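Local coordinates for elongation factor G (Thermus thermophilus, PDB 2DY1), which binds GTP and magnesium and probably acts as a translational GTPase in the elongation step of protein synthesis, at residues E573-V587 and E607-A620. Sequence-based numbering, arbitrary orientation.
Sequences EPIYRLKVLAPQERV and EGALSVVHAEVPLA
Leu619 sets its CD1 over one face of the Tyr576 ring, 3.8 Å from the centroid and 14° off the normal, a CH-pi contact, while Leu619 CB touches the ring's CD1-CE1 side. With CG trans to the backbone N (chi1 173°), Leu619 runs alongside the tyrosine and also brings CD2 to Pro574 CG; Pro574 CB in turn sits in plane at the ring edge. Replacing Tyr576 by an alanine would probably strip Leu619 CD1 of its aromatic seat and leave that side chain free to turn. From here the antiparallel strands 573-583 and 610-618 run together through paired backbone bonds, among them a nearly straight one from Val613 N to Val580 O (2.7 Å, 176°). They are neighbours in the antiparallel sheet of the C-terminal domain of EF-G, a ferredoxin-like alpha/beta sandwich, and helix 587-596 covers the face that carries Leu578, Val580, Ala582 and Val613. On this buried side Leu578 CB meets Val617 CG1 at 3.9 Å, with Leu594 beyond. The other face is more exposed and mixed in character: the extended Lys579 chain passes obliquely by the His614 ring, CG 3.6 Å from ND1, and Arg577 leads away from strand 610-618, its NE in a long, weak ion pair with Glu642. Even so, Leu581 is squeezed there, its CD1 against Leu610 CD1 and its CD2 against Val612 CG2, both 3.3 Å. Just past the end of strand 610-618, a water donates to Glu573 OE1 and Pro574 O and accepts from Ala620 N, while Glu573 OE2 forms a salt bridge with Arg598.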
# COMPACT_ATOMS: atom_id res chain seq x y z
N GLU A 573 -26.01 5.48 15.34
CA GLU A 573 -24.85 4.66 15.02
C GLU A 573 -24.38 5.01 13.63
O GLU A 573 -25.16 5.46 12.79
CB GLU A 573 -25.19 3.16 15.11
CG GLU A 573 -26.10 2.66 14.01
CD GLU A 573 -26.39 1.17 14.15
OE1 GLU A 573 -25.43 0.40 14.39
OE2 GLU A 573 -27.56 0.77 14.02
N PRO A 574 -23.08 4.82 13.35
CA PRO A 574 -22.64 5.16 12.00
C PRO A 574 -23.03 4.10 10.97
O PRO A 574 -22.93 2.91 11.23
CB PRO A 574 -21.13 5.34 12.15
CG PRO A 574 -20.79 4.47 13.30
CD PRO A 574 -21.93 4.63 14.26
N ILE A 575 -23.49 4.58 9.82
CA ILE A 575 -23.90 3.73 8.70
C ILE A 575 -22.88 3.93 7.59
O ILE A 575 -22.49 5.06 7.29
CB ILE A 575 -25.30 4.15 8.17
CG1 ILE A 575 -26.35 3.99 9.28
CG2 ILE A 575 -25.66 3.30 6.94
CD1 ILE A 575 -26.38 2.62 9.93
N TYR A 576 -22.43 2.84 6.98
CA TYR A 576 -21.44 2.91 5.91
C TYR A 576 -21.98 2.39 4.59
O TYR A 576 -22.92 1.59 4.55
CB TYR A 576 -20.19 2.09 6.29
CG TYR A 576 -19.22 2.82 7.21
CD1 TYR A 576 -19.64 3.33 8.44
CD2 TYR A 576 -17.90 3.05 6.81
CE1 TYR A 576 -18.76 4.06 9.25
CE2 TYR A 576 -17.02 3.77 7.61
CZ TYR A 576 -17.46 4.28 8.83
OH TYR A 576 -16.61 5.04 9.59
N ARG A 577 -21.40 2.89 3.50
CA ARG A 577 -21.75 2.40 2.17
C ARG A 577 -20.79 1.25 1.90
O ARG A 577 -19.58 1.44 2.03
CB ARG A 577 -21.67 3.51 1.09
CG ARG A 577 -20.62 4.64 1.20
CD ARG A 577 -20.67 5.49 -0.09
NE ARG A 577 -20.15 6.86 -0.05
CZ ARG A 577 -20.66 7.85 0.68
NH1 ARG A 577 -21.69 7.64 1.48
NH2 ARG A 577 -20.16 9.08 0.58
N LEU A 578 -21.33 0.07 1.61
CA LEU A 578 -20.50 -1.11 1.38
C LEU A 578 -20.65 -1.64 -0.04
O LEU A 578 -21.75 -1.99 -0.48
CB LEU A 578 -20.87 -2.20 2.40
CG LEU A 578 -20.10 -3.53 2.56
CD1 LEU A 578 -20.99 -4.68 2.12
CD2 LEU A 578 -18.80 -3.52 1.78
N LYS A 579 -19.53 -1.70 -0.76
CA LYS A 579 -19.51 -2.21 -2.12
C LYS A 579 -18.80 -3.55 -2.09
O LYS A 579 -17.68 -3.66 -1.58
CB LYS A 579 -18.75 -1.25 -3.04
CG LYS A 579 -19.41 0.12 -3.19
CD LYS A 579 -18.63 1.02 -4.14
CE LYS A 579 -19.35 2.35 -4.36
NZ LYS A 579 -18.61 3.23 -5.30
N VAL A 580 -19.44 -4.59 -2.62
CA VAL A 580 -18.84 -5.91 -2.63
C VAL A 580 -18.82 -6.51 -4.03
O VAL A 580 -19.84 -6.59 -4.71
CB VAL A 580 -19.60 -6.88 -1.69
CG1 VAL A 580 -18.97 -8.27 -1.74
CG2 VAL A 580 -19.56 -6.36 -0.27
N LEU A 581 -17.63 -6.92 -4.47
CA LEU A 581 -17.45 -7.53 -5.78
C LEU A 581 -17.31 -9.02 -5.49
O LEU A 581 -16.43 -9.44 -4.74
CB LEU A 581 -16.18 -7.01 -6.45
CG LEU A 581 -15.94 -7.29 -7.93
CD1 LEU A 581 -15.88 -8.78 -8.17
CD2 LEU A 581 -17.04 -6.66 -8.77
N ALA A 582 -18.19 -9.84 -6.07
CA ALA A 582 -18.13 -11.27 -5.82
C ALA A 582 -18.60 -12.12 -6.99
O ALA A 582 -19.42 -11.68 -7.81
CB ALA A 582 -18.95 -11.61 -4.58
N PRO A 583 -18.08 -13.35 -7.09
CA PRO A 583 -18.45 -14.28 -8.16
C PRO A 583 -19.97 -14.43 -8.17
O PRO A 583 -20.61 -14.34 -7.12
CB PRO A 583 -17.75 -15.57 -7.76
CG PRO A 583 -16.52 -15.07 -7.05
CD PRO A 583 -17.09 -13.97 -6.19
N GLN A 584 -20.54 -14.65 -9.35
CA GLN A 584 -21.98 -14.79 -9.45
C GLN A 584 -22.53 -15.93 -8.60
O GLN A 584 -23.56 -15.77 -7.94
CB GLN A 584 -22.40 -14.95 -10.92
CG GLN A 584 -21.81 -16.15 -11.63
CD GLN A 584 -22.88 -17.14 -12.05
OE1 GLN A 584 -23.39 -17.91 -11.23
NE2 GLN A 584 -23.25 -17.12 -13.33
N GLU A 585 -21.85 -17.08 -8.60
CA GLU A 585 -22.31 -18.22 -7.81
C GLU A 585 -22.15 -17.98 -6.30
O GLU A 585 -22.75 -18.68 -5.49
CB GLU A 585 -21.57 -19.50 -8.23
CG GLU A 585 -21.78 -19.89 -9.70
CD GLU A 585 -21.67 -21.40 -9.96
OE1 GLU A 585 -22.52 -22.16 -9.45
OE2 GLU A 585 -20.74 -21.81 -10.69
N ARG A 586 -21.35 -16.97 -5.94
CA ARG A 586 -21.13 -16.63 -4.53
C ARG A 586 -21.99 -15.47 -4.04
O ARG A 586 -22.02 -15.17 -2.85
CB ARG A 586 -19.65 -16.30 -4.28
CG ARG A 586 -18.77 -17.48 -3.85
CD ARG A 586 -19.60 -18.72 -3.54
NE ARG A 586 -19.58 -19.12 -2.14
CZ ARG A 586 -18.54 -19.68 -1.53
NH1 ARG A 586 -18.62 -20.01 -0.24
NH2 ARG A 586 -17.42 -19.92 -2.20
N VAL A 587 -22.69 -14.82 -4.96
CA VAL A 587 -23.54 -13.68 -4.62
C VAL A 587 -24.58 -14.02 -3.55
O VAL A 587 -24.82 -13.23 -2.64
CB VAL A 587 -24.28 -13.16 -5.87
CG1 VAL A 587 -25.35 -12.16 -5.46
CG2 VAL A 587 -23.29 -12.52 -6.82
N GLU A 607 -20.13 -7.47 -13.75
CA GLU A 607 -18.81 -7.28 -14.36
C GLU A 607 -18.31 -8.67 -14.74
O GLU A 607 -17.47 -9.25 -14.05
CB GLU A 607 -17.84 -6.63 -13.36
CG GLU A 607 -17.89 -5.11 -13.35
CD GLU A 607 -17.11 -4.51 -12.19
OE1 GLU A 607 -15.95 -4.92 -11.97
OE2 GLU A 607 -17.66 -3.61 -11.51
N GLY A 608 -18.84 -9.19 -15.84
CA GLY A 608 -18.47 -10.53 -16.26
C GLY A 608 -19.28 -11.48 -15.40
O GLY A 608 -20.45 -11.20 -15.12
N ALA A 609 -18.69 -12.58 -14.98
CA ALA A 609 -19.40 -13.53 -14.13
C ALA A 609 -19.41 -12.98 -12.71
O ALA A 609 -19.92 -13.61 -11.78
CB ALA A 609 -18.72 -14.87 -14.16
N LEU A 610 -18.82 -11.80 -12.55
CA LEU A 610 -18.76 -11.13 -11.26
C LEU A 610 -19.89 -10.12 -11.20
O LEU A 610 -20.41 -9.69 -12.23
CB LEU A 610 -17.42 -10.40 -11.09
CG LEU A 610 -16.17 -11.24 -10.84
CD1 LEU A 610 -14.93 -10.35 -10.89
CD2 LEU A 610 -16.28 -11.92 -9.49
N SER A 611 -20.28 -9.75 -9.98
CA SER A 611 -21.34 -8.78 -9.80
C SER A 611 -20.97 -7.85 -8.65
O SER A 611 -20.35 -8.28 -7.68
CB SER A 611 -22.67 -9.47 -9.50
OG SER A 611 -22.65 -10.09 -8.22
N VAL A 612 -21.32 -6.58 -8.78
CA VAL A 612 -21.03 -5.59 -7.75
C VAL A 612 -22.29 -5.35 -6.92
O VAL A 612 -23.32 -4.94 -7.44
CB VAL A 612 -20.59 -4.24 -8.37
CG1 VAL A 612 -20.22 -3.25 -7.27
CG2 VAL A 612 -19.41 -4.46 -9.31
N VAL A 613 -22.19 -5.61 -5.62
CA VAL A 613 -23.33 -5.41 -4.72
C VAL A 613 -23.13 -4.12 -3.93
O VAL A 613 -22.13 -3.95 -3.25
CB VAL A 613 -23.48 -6.59 -3.73
CG1 VAL A 613 -24.65 -6.33 -2.80
CG2 VAL A 613 -23.67 -7.89 -4.48
N HIS A 614 -24.10 -3.21 -4.04
CA HIS A 614 -24.06 -1.94 -3.33
C HIS A 614 -25.01 -2.02 -2.14
O HIS A 614 -26.18 -2.37 -2.30
CB HIS A 614 -24.52 -0.79 -4.23
CG HIS A 614 -23.62 -0.54 -5.40
ND1 HIS A 614 -22.38 0.05 -5.26
CD2 HIS A 614 -23.78 -0.78 -6.72
CE1 HIS A 614 -21.82 0.16 -6.46
NE2 HIS A 614 -22.65 -0.33 -7.36
N ALA A 615 -24.52 -1.69 -0.96
CA ALA A 615 -25.36 -1.74 0.22
C ALA A 615 -24.97 -0.70 1.26
O ALA A 615 -23.94 -0.04 1.14
CB ALA A 615 -25.29 -3.13 0.83
N GLU A 616 -25.83 -0.55 2.26
CA GLU A 616 -25.59 0.34 3.38
C GLU A 616 -25.68 -0.61 4.55
O GLU A 616 -26.58 -1.45 4.60
CB GLU A 616 -26.65 1.44 3.49
CG GLU A 616 -26.45 2.60 2.54
CD GLU A 616 -27.20 3.85 2.96
OE1 GLU A 616 -28.08 3.75 3.85
OE2 GLU A 616 -26.91 4.94 2.41
N VAL A 617 -24.76 -0.49 5.49
CA VAL A 617 -24.73 -1.38 6.63
C VAL A 617 -24.14 -0.67 7.84
O VAL A 617 -23.28 0.20 7.69
CB VAL A 617 -23.86 -2.62 6.31
CG1 VAL A 617 -22.45 -2.17 5.92
CG2 VAL A 617 -23.80 -3.57 7.50
N PRO A 618 -24.61 -1.02 9.05
CA PRO A 618 -24.09 -0.38 10.26
C PRO A 618 -22.61 -0.73 10.40
O PRO A 618 -22.23 -1.89 10.24
CB PRO A 618 -24.91 -1.02 11.36
CG PRO A 618 -26.19 -1.36 10.69
CD PRO A 618 -25.74 -1.90 9.37
N LEU A 619 -21.78 0.26 10.71
CA LEU A 619 -20.35 0.01 10.88
C LEU A 619 -20.14 -1.11 11.90
O LEU A 619 -19.22 -1.92 11.78
CB LEU A 619 -19.64 1.27 11.37
CG LEU A 619 -18.17 1.08 11.76
CD1 LEU A 619 -17.35 0.87 10.48
CD2 LEU A 619 -17.67 2.31 12.52
N ALA A 620 -21.00 -1.15 12.91
CA ALA A 620 -20.91 -2.13 13.98
C ALA A 620 -21.09 -3.56 13.50
O ALA A 620 -20.76 -4.50 14.22
CB ALA A 620 -21.95 -1.81 15.05
O HOH W 1 -22.92 0.89 13.59